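Local coordinates for 23S rRNA-specific endonuclease VapC20 (Mycobacterium tuberculosis H37Rv, PDB 5WZF) that cleaves 23S rRNA in the sarcin-ricin loop as the endoribonuclease toxin of a type II toxin-antitoxin system, at the interface of chains A and B. Residues are numbered along the deposited sequence; one frame, centred on the assembly and turned at random. Chains: chain A, 23S rRNA-specific endonuclease VapC20; chain B, 23S rRNA-specific endonuclease VapC20.

Contact 1: the interface of chains A and B. Residues chain A 54-55, 74, 77; chain B 93, 96-97, 100.
In this PIN-domain homodimer of the VapC family, one flank of the interface shows how an arginine can serve an aromatic ring and a carboxylate at once. Helix 89-101 of chain B lies against helices 51-64 and 67-75 and the 3-10 helix 76-78 of chain A. The apolar part centres on the indole of B:Trp96, whose CG stands anti to its carbonyl carbon (chi1 -80°). A:Arg77 CD rests over one face of the five-membered ring, offset toward the rim and 3.4 Å from B:Trp96 CD1. The two side chains run past each other in opposite directions, with B:Trp96 CB over the centre of the guanidinium. At the six-membered ring, A:Ala74 CB touches B:Trp96 CE3 at 3.6 Å, while the far rim meets the helix backbone, B:Trp96 CH2 lying 3.5 Å from the carbonyl A:Leu54 O.

The charged part is a side-on, two-nitrogen grip. A:Arg77 NE donates to B:Glu93 OE1 (2.9 Å), and A:Arg77 NH2 forms a salt bridge with B:Glu93 OE2 (2.9 Å). Both oxygens lie near the guanidinium plane but are met from above the carboxylate plane. B:Glu93 presents them through a chain bent at chi2 (63°).

Within chain A, the remaining terminal nitrogen, A:Arg77 NH1, donates to the backbone oxygen A:Ala74 O (2.9 Å), from above the carbonyl plane. With the two bonds to B:Glu93 it should fix the guanidinium's rotation; A:Arg77 CG takes the crowded position between backbone N and carbonyl carbon (chi1 87°).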
ATOM      1  N   LEU A  54       5.733   4.319   3.842  1.00 10.26           N
ATOM      2  CA  LEU A  54       5.195   5.050   4.986  1.00 13.92           C
ATOM      3  C   LEU A  54       3.728   4.698   5.192  1.00 12.09           C
ATOM      4  O   LEU A  54       3.281   4.513   6.322  1.00 12.89           O
ATOM      5  CB  LEU A  54       5.366   6.559   4.807  1.00 13.78           C
ATOM      6  CG  LEU A  54       6.788   7.063   5.078  1.00 17.20           C
ATOM      7  CD1 LEU A  54       6.820   8.589   5.096  1.00 21.89           C
ATOM      8  CD2 LEU A  54       7.323   6.480   6.381  1.00 16.97           C
ATOM      9  N   GLY A  55       2.993   4.576   4.093  1.00 13.91           N
ATOM     10  CA  GLY A  55       1.592   4.209   4.161  1.00 13.95           C
ATOM     11  C   GLY A  55       1.398   2.840   4.782  1.00 15.91           C
ATOM     12  O   GLY A  55       0.513   2.640   5.613  1.00 15.37           O
ATOM     13  N   ALA A  74       3.371   8.767  10.481  1.00 19.06           N
ATOM     14  CA  ALA A  74       2.887   9.815   9.594  1.00 15.54           C
ATOM     15  C   ALA A  74       3.859  10.994   9.566  1.00 18.35           C
ATOM     16  O   ALA A  74       4.092  11.602   8.522  1.00 19.79           O
ATOM     17  CB  ALA A  74       1.495  10.277  10.026  1.00 17.42           C
ATOM     18  N   ARG A  77       7.015  11.743   7.115  1.00 17.95           N
ATOM     19  CA  ARG A  77       6.857  12.449   5.847  1.00 17.13           C
ATOM     20  C   ARG A  77       7.225  13.923   5.974  1.00 19.90           C
ATOM     21  O   ARG A  77       7.497  14.588   4.974  1.00 23.48           O
ATOM     22  CB  ARG A  77       5.422  12.316   5.329  1.00 18.46           C
ATOM     23  CG  ARG A  77       4.466  13.380   5.854  1.00 17.12           C
ATOM     24  CD  ARG A  77       3.021  13.042   5.505  1.00 15.59           C
ATOM     25  NE  ARG A  77       2.100  14.126   5.834  1.00 16.62           N
ATOM     26  CZ  ARG A  77       1.645  14.372   7.058  1.00 20.23           C
ATOM     27  NH1 ARG A  77       2.028  13.615   8.077  1.00 18.23           N
ATOM     28  NH2 ARG A  77       0.809  15.381   7.267  1.00 18.67           N
TER
ATOM     29  N   GLU B  93      -1.275  13.837   0.752  1.00 15.70           N
ATOM     30  CA  GLU B  93      -1.077  14.702   1.908  1.00 15.64           C
ATOM     31  C   GLU B  93      -2.410  14.958   2.609  1.00 16.09           C
ATOM     32  O   GLU B  93      -2.472  15.023   3.839  1.00 19.78           O
ATOM     33  CB  GLU B  93      -0.421  16.020   1.496  1.00 17.11           C
ATOM     34  CG  GLU B  93      -0.209  17.001   2.641  1.00 29.87           C
ATOM     35  CD  GLU B  93       0.734  16.472   3.710  1.00 30.25           C
ATOM     36  OE1 GLU B  93       1.563  15.589   3.397  1.00 26.49           O
ATOM     37  OE2 GLU B  93       0.640  16.940   4.865  1.00 30.98           O
ATOM     38  N   TRP B  96      -3.130  11.909   4.612  1.00 11.41           N
ATOM     39  CA  TRP B  96      -2.367  11.870   5.857  1.00 17.24           C
ATOM     40  C   TRP B  96      -2.997  12.759   6.932  1.00 16.50           C
ATOM     41  O   TRP B  96      -3.113  12.353   8.093  1.00 15.05           O
ATOM     42  CB  TRP B  96      -0.914  12.303   5.628  1.00 18.97           C
ATOM     43  CG  TRP B  96      -0.017  11.241   5.043  1.00 14.20           C
ATOM     44  CD1 TRP B  96       0.616  11.279   3.834  1.00 17.25           C
ATOM     45  CD2 TRP B  96       0.359  10.001   5.653  1.00 12.87           C
ATOM     46  NE1 TRP B  96       1.356  10.135   3.649  1.00 15.42           N
ATOM     47  CE2 TRP B  96       1.215   9.333   4.751  1.00 12.93           C
ATOM     48  CE3 TRP B  96       0.044   9.382   6.869  1.00 13.93           C
ATOM     49  CZ2 TRP B  96       1.768   8.084   5.029  1.00 12.64           C
ATOM     50  CZ3 TRP B  96       0.594   8.141   7.143  1.00 13.55           C
ATOM     51  CH2 TRP B  96       1.445   7.505   6.225  1.00 14.50           C
ATOM     52  N   GLU B  97      -3.385  13.972   6.547  1.00 15.89           N
ATOM     53  CA  GLU B  97      -4.021  14.896   7.482  1.00 19.81           C
ATOM     54  C   GLU B  97      -5.324  14.291   7.983  1.00 17.38           C
ATOM     55  O   GLU B  97      -5.668  14.410   9.160  1.00 18.34           O
ATOM     56  CB  GLU B  97      -4.280  16.255   6.824  1.00 23.12           C
ATOM     57  CG  GLU B  97      -3.021  16.965   6.355  1.00 30.05           C
ATOM     58  CD  GLU B  97      -3.315  18.246   5.598  1.00 42.88           C
ATOM     59  OE1 GLU B  97      -4.506  18.576   5.419  1.00 49.99           O
ATOM     60  OE2 GLU B  97      -2.351  18.922   5.180  1.00 45.92           O
ATOM     61  N   VAL B 100      -4.536  11.476  10.558  1.00 17.32           N
ATOM     62  CA  VAL B 100      -4.106  12.020  11.840  1.00 17.33           C
ATOM     63  C   VAL B 100      -5.314  12.568  12.598  1.00 19.22           C
ATOM     64  O   VAL B 100      -5.386  12.486  13.823  1.00 23.82           O
ATOM     65  CB  VAL B 100      -3.040  13.130  11.654  1.00 17.66           C
ATOM     66  CG1 VAL B 100      -2.741  13.836  12.972  1.00 23.62           C
ATOM     67  CG2 VAL B 100      -1.762  12.551  11.055  1.00 16.37           C
TER

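Contact 2: the interface of chains A and B. Residues chain A 51-52, 86-89, 92; chain B 51-52, 86-89, 92.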
ATOM      1  N   ASN A  51       6.623   6.781  -0.230  1.00 14.05           N
ATOM      2  CA  ASN A  51       5.256   7.025   0.204  1.00 13.93           C
ATOM      3  C   ASN A  51       4.522   5.713   0.469  1.00 14.34           C
ATOM      4  O   ASN A  51       3.771   5.599   1.438  1.00 15.87           O
ATOM      5  CB  ASN A  51       4.496   7.874  -0.829  1.00 16.16           C
ATOM      6  CG  ASN A  51       4.462   7.240  -2.215  1.00 19.14           C
ATOM      7  OD1 ASN A  51       5.436   6.639  -2.670  1.00 17.44           O
ATOM      8  ND2 ASN A  51       3.331   7.386  -2.898  1.00 18.83           N
ATOM      9  N   HIS A  52       4.755   4.722  -0.386  1.00 13.89           N
ATOM     10  CA  HIS A  52       4.147   3.407  -0.213  1.00 14.70           C
ATOM     11  C   HIS A  52       4.597   2.744   1.091  1.00 12.42           C
ATOM     12  O   HIS A  52       3.793   2.137   1.795  1.00 12.80           O
ATOM     13  CB  HIS A  52       4.472   2.502  -1.408  1.00 16.63           C
ATOM     14  CG  HIS A  52       3.726   2.860  -2.656  1.00 19.44           C
ATOM     15  ND1 HIS A  52       2.431   2.453  -2.891  1.00 23.81           N
ATOM     16  CD2 HIS A  52       4.092   3.589  -3.737  1.00 26.88           C
ATOM     17  CE1 HIS A  52       2.032   2.914  -4.063  1.00 27.02           C
ATOM     18  NE2 HIS A  52       3.022   3.606  -4.598  1.00 19.43           N
ATOM     19  N   HIS A  86       8.093   9.989  -3.615  1.00 17.23           N
ATOM     20  CA  HIS A  86       6.793   9.636  -4.155  1.00 18.82           C
ATOM     21  C   HIS A  86       7.018   8.742  -5.367  1.00 20.47           C
ATOM     22  O   HIS A  86       7.559   9.185  -6.379  1.00 20.40           O
ATOM     23  CB  HIS A  86       5.994  10.885  -4.537  1.00 18.99           C
ATOM     24  CG  HIS A  86       4.650  10.584  -5.125  1.00 21.94           C
ATOM     25  ND1 HIS A  86       3.485  10.641  -4.390  1.00 20.97           N
ATOM     26  CD2 HIS A  86       4.286  10.217  -6.378  1.00 20.85           C
ATOM     27  CE1 HIS A  86       2.462  10.326  -5.164  1.00 22.04           C
ATOM     28  NE2 HIS A  86       2.921  10.064  -6.374  1.00 20.97           N
ATOM     29  N   VAL A  87       6.628   7.477  -5.252  1.00 15.95           N
ATOM     30  CA  VAL A  87       6.811   6.538  -6.349  1.00 17.09           C
ATOM     31  C   VAL A  87       5.968   6.966  -7.544  1.00 18.37           C
ATOM     32  O   VAL A  87       4.744   7.074  -7.451  1.00 19.13           O
ATOM     33  CB  VAL A  87       6.445   5.102  -5.936  1.00 17.65           C
ATOM     34  CG1 VAL A  87       6.676   4.144  -7.093  1.00 18.24           C
ATOM     35  CG2 VAL A  87       7.263   4.683  -4.714  1.00 13.93           C
ATOM     36  N   THR A  88       6.635   7.226  -8.663  1.00 15.33           N
ATOM     37  CA  THR A  88       5.957   7.699  -9.863  1.00 20.14           C
ATOM     38  C   THR A  88       5.187   6.570 -10.531  1.00 19.66           C
ATOM     39  O   THR A  88       5.411   5.395 -10.239  1.00 18.45           O
ATOM     40  CB  THR A  88       6.945   8.283 -10.881  1.00 25.42           C
ATOM     41  OG1 THR A  88       7.861   7.258 -11.288  1.00 22.68           O
ATOM     42  CG2 THR A  88       7.719   9.458 -10.282  1.00 25.72           C
ATOM     43  N   ALA A  89       4.284   6.935 -11.433  1.00 19.40           N
ATOM     44  CA  ALA A  89       3.530   5.955 -12.202  1.00 22.75           C
ATOM     45  C   ALA A  89       4.467   5.039 -12.989  1.00 20.13           C
ATOM     46  O   ALA A  89       4.222   3.838 -13.106  1.00 20.73           O
ATOM     47  CB  ALA A  89       2.555   6.656 -13.144  1.00 25.19           C
ATOM     48  N   GLU A  92       6.077   2.514 -10.735  1.00 16.25           N
ATOM     49  CA  GLU A  92       5.078   1.498 -10.427  1.00 16.27           C
ATOM     50  C   GLU A  92       4.932   0.521 -11.594  1.00 17.74           C
ATOM     51  O   GLU A  92       4.799  -0.683 -11.389  1.00 16.98           O
ATOM     52  CB  GLU A  92       3.727   2.139 -10.085  1.00 15.50           C
ATOM     53  CG  GLU A  92       3.703   2.814  -8.714  1.00 18.11           C
ATOM     54  CD  GLU A  92       2.335   3.378  -8.351  1.00 23.75           C
ATOM     55  OE1 GLU A  92       1.433   3.345  -9.205  1.00 26.60           O
ATOM     56  OE2 GLU A  92       2.171   3.852  -7.210  1.00 22.13           O
TER
ATOM     57  N   ASN B  51      -4.127   3.223  -7.719  1.00 14.01           N
ATOM     58  CA  ASN B  51      -2.863   2.498  -7.732  1.00 16.63           C
ATOM     59  C   ASN B  51      -2.613   1.820  -6.387  1.00 17.71           C
ATOM     60  O   ASN B  51      -2.133   0.690  -6.339  1.00 13.73           O
ATOM     61  CB  ASN B  51      -1.704   3.434  -8.095  1.00 18.57           C
ATOM     62  CG  ASN B  51      -1.589   4.622  -7.158  1.00 20.86           C
ATOM     63  OD1 ASN B  51      -2.591   5.200  -6.738  1.00 20.40           O
ATOM     64  ND2 ASN B  51      -0.357   4.992  -6.823  1.00 21.03           N
ATOM     65  N   HIS B  52      -2.964   2.496  -5.294  1.00 15.16           N
ATOM     66  CA  HIS B  52      -2.765   1.914  -3.971  1.00 15.82           C
ATOM     67  C   HIS B  52      -3.641   0.679  -3.778  1.00 17.01           C
ATOM     68  O   HIS B  52      -3.199  -0.321  -3.206  1.00 14.63           O
ATOM     69  CB  HIS B  52      -3.049   2.943  -2.871  1.00 16.06           C
ATOM     70  CG  HIS B  52      -2.000   4.004  -2.751  1.00 18.71           C
ATOM     71  ND1 HIS B  52      -0.753   3.762  -2.215  1.00 22.09           N
ATOM     72  CD2 HIS B  52      -2.014   5.316  -3.089  1.00 25.15           C
ATOM     73  CE1 HIS B  52      -0.043   4.876  -2.233  1.00 25.14           C
ATOM     74  NE2 HIS B  52      -0.785   5.833  -2.760  1.00 23.35           N
ATOM     75  N   HIS B  86      -3.930   7.299 -10.309  1.00 20.51           N
ATOM     76  CA  HIS B  86      -2.685   7.401  -9.554  1.00 20.50           C
ATOM     77  C   HIS B  86      -2.816   8.530  -8.538  1.00 16.95           C
ATOM     78  O   HIS B  86      -2.896   9.703  -8.908  1.00 19.64           O
ATOM     79  CB  HIS B  86      -1.485   7.655 -10.474  1.00 20.71           C
ATOM     80  CG  HIS B  86      -0.204   7.895  -9.737  1.00 23.39           C
ATOM     81  ND1 HIS B  86       0.677   6.882  -9.422  1.00 23.14           N
ATOM     82  CD2 HIS B  86       0.332   9.030  -9.227  1.00 23.23           C
ATOM     83  CE1 HIS B  86       1.705   7.385  -8.761  1.00 20.79           C
ATOM     84  NE2 HIS B  86       1.521   8.686  -8.632  1.00 21.05           N
ATOM     85  N   VAL B  87      -2.858   8.173  -7.261  1.00 13.82           N
ATOM     86  CA  VAL B  87      -3.039   9.169  -6.209  1.00 15.74           C
ATOM     87  C   VAL B  87      -1.868  10.147  -6.195  1.00 16.84           C
ATOM     88  O   VAL B  87      -0.717   9.749  -6.021  1.00 20.04           O
ATOM     89  CB  VAL B  87      -3.183   8.508  -4.830  1.00 18.39           C
ATOM     90  CG1 VAL B  87      -3.454   9.565  -3.771  1.00 17.85           C
ATOM     91  CG2 VAL B  87      -4.305   7.475  -4.854  1.00 17.01           C
ATOM     92  N   THR B  88      -2.168  11.426  -6.397  1.00 17.31           N
ATOM     93  CA  THR B  88      -1.140  12.458  -6.455  1.00 17.71           C
ATOM     94  C   THR B  88      -0.555  12.750  -5.080  1.00 15.87           C
ATOM     95  O   THR B  88      -1.123  12.360  -4.059  1.00 17.59           O
ATOM     96  CB  THR B  88      -1.696  13.767  -7.041  1.00 20.39           C
ATOM     97  OG1 THR B  88      -2.660  14.324  -6.138  1.00 23.75           O
ATOM     98  CG2 THR B  88      -2.354  13.507  -8.389  1.00 23.61           C
ATOM     99  N   ALA B  89       0.584  13.436  -5.062  1.00 17.88           N
ATOM    100  CA  ALA B  89       1.229  13.825  -3.814  1.00 17.50           C
ATOM    101  C   ALA B  89       0.298  14.688  -2.970  1.00 17.11           C
ATOM    102  O   ALA B  89       0.221  14.519  -1.755  1.00 17.97           O
ATOM    103  CB  ALA B  89       2.529  14.563  -4.089  1.00 21.38           C
ATOM    104  N   GLU B  92      -2.436  12.505  -1.432  1.00 15.59           N
ATOM    105  CA  GLU B  92      -1.843  11.733  -0.344  1.00 13.26           C
ATOM    106  C   GLU B  92      -1.668  12.579   0.917  1.00 13.99           C
ATOM    107  O   GLU B  92      -1.892  12.098   2.025  1.00 15.38           O
ATOM    108  CB  GLU B  92      -0.492  11.143  -0.765  1.00 20.60           C
ATOM    109  CG  GLU B  92      -0.614   9.898  -1.619  1.00 22.62           C
ATOM    110  CD  GLU B  92       0.684   9.114  -1.710  1.00 19.17           C
ATOM    111  OE1 GLU B  92       1.706   9.584  -1.172  1.00 19.85           O
ATOM    112  OE2 GLU B  92       0.671   8.025  -2.312  1.00 24.88           O
TER
HETATM  113  O   HOH W   1       0.483   1.605  -1.328  1.00 23.68           O
HETATM  114  O   HOH W   2       3.259  11.530  -1.950  1.00 36.58           O
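A:His52 CE1 and B:His52 CE1 meet at 3.4 Å where the paired helices 51-64 of chain A and 51-63 of chain B begin, a near-symmetric centre of the PIN-domain dimer. The rings cross obliquely, each with CG anti to its carbonyl carbon, and the ND1 atoms of both bond to the shared water 1, which bridges the subunits. Here like rings meet by carbon contact, and a shared water supplies their polar link.

Outward from the imidazoles, A:His52 and B:His52 each turn NE2 to the glutamate of their own chain, A:Glu92 or B:Glu92. A:His52 NE2 donates to A:Glu92 OE2 at 2.8 Å, on the anti lone pair. The syn lone pair of A:Glu92 OE2 receives B:Asn51 ND2 at 2.8 Å, from the other subunit. A:Asn51 ND2 and B:His52 NE2 grip B:Glu92 OE2 in the same way. Two donors thus hold the OE2 of A:Glu92 and of B:Glu92, which may favour the charged carboxylate. The amides of A:Asn51 and B:Asn51 are held in turn: A:Val87 N donates to A:Asn51 OD1 (3.0 Å, 176° at H) from above the carbonyl plane, and chain B repeats this bond. With CG between the backbone N and the carbonyl carbon (chi1 58°), the A:Asn51 amide can give ND2 to the partner while OD1 takes A:Val87 N.

At the other end of the patch, the side chains of A:His86 and B:His86, CG anti to the backbone N, reach tip to tip. A:His86 NE2 and B:His86 NE2 share a hydrogen bond of 3.0 Å; the coordinates do not show which ring is the donor, but one must offer N-H and the other a lone pair. Their planes stand 72° apart, edge to face. Behind the tip, A:His86 CE1 lies 3.3 Å from B:Val87 O, and A:His86 ND1 reaches B:Glu92 OE1 through water 2, a bridge seen on this side. Together these largely reciprocal bonds join the two toxin subunits across the middle of the homodimer.

Contact 1 and contact 2 lie about 13 Å apart, measured between the centres of their C-alpha atoms, and appear to belong to one face of the homodimer. Both draw on helix 89-101 of chain B and helix 51-64 of chain A. On the first of these, B:Glu92 belongs to contact 2 and its neighbour B:Glu93 to contact 1, so successive acidic residues serve different patches. Contact 2 takes the same residues from both chains and marks the near-twofold centre; contact 1 is a flank, and the symmetry suggests an equivalent with the chains exchanged. Such an interface should fix the relative orientation of the two nuclease subunits.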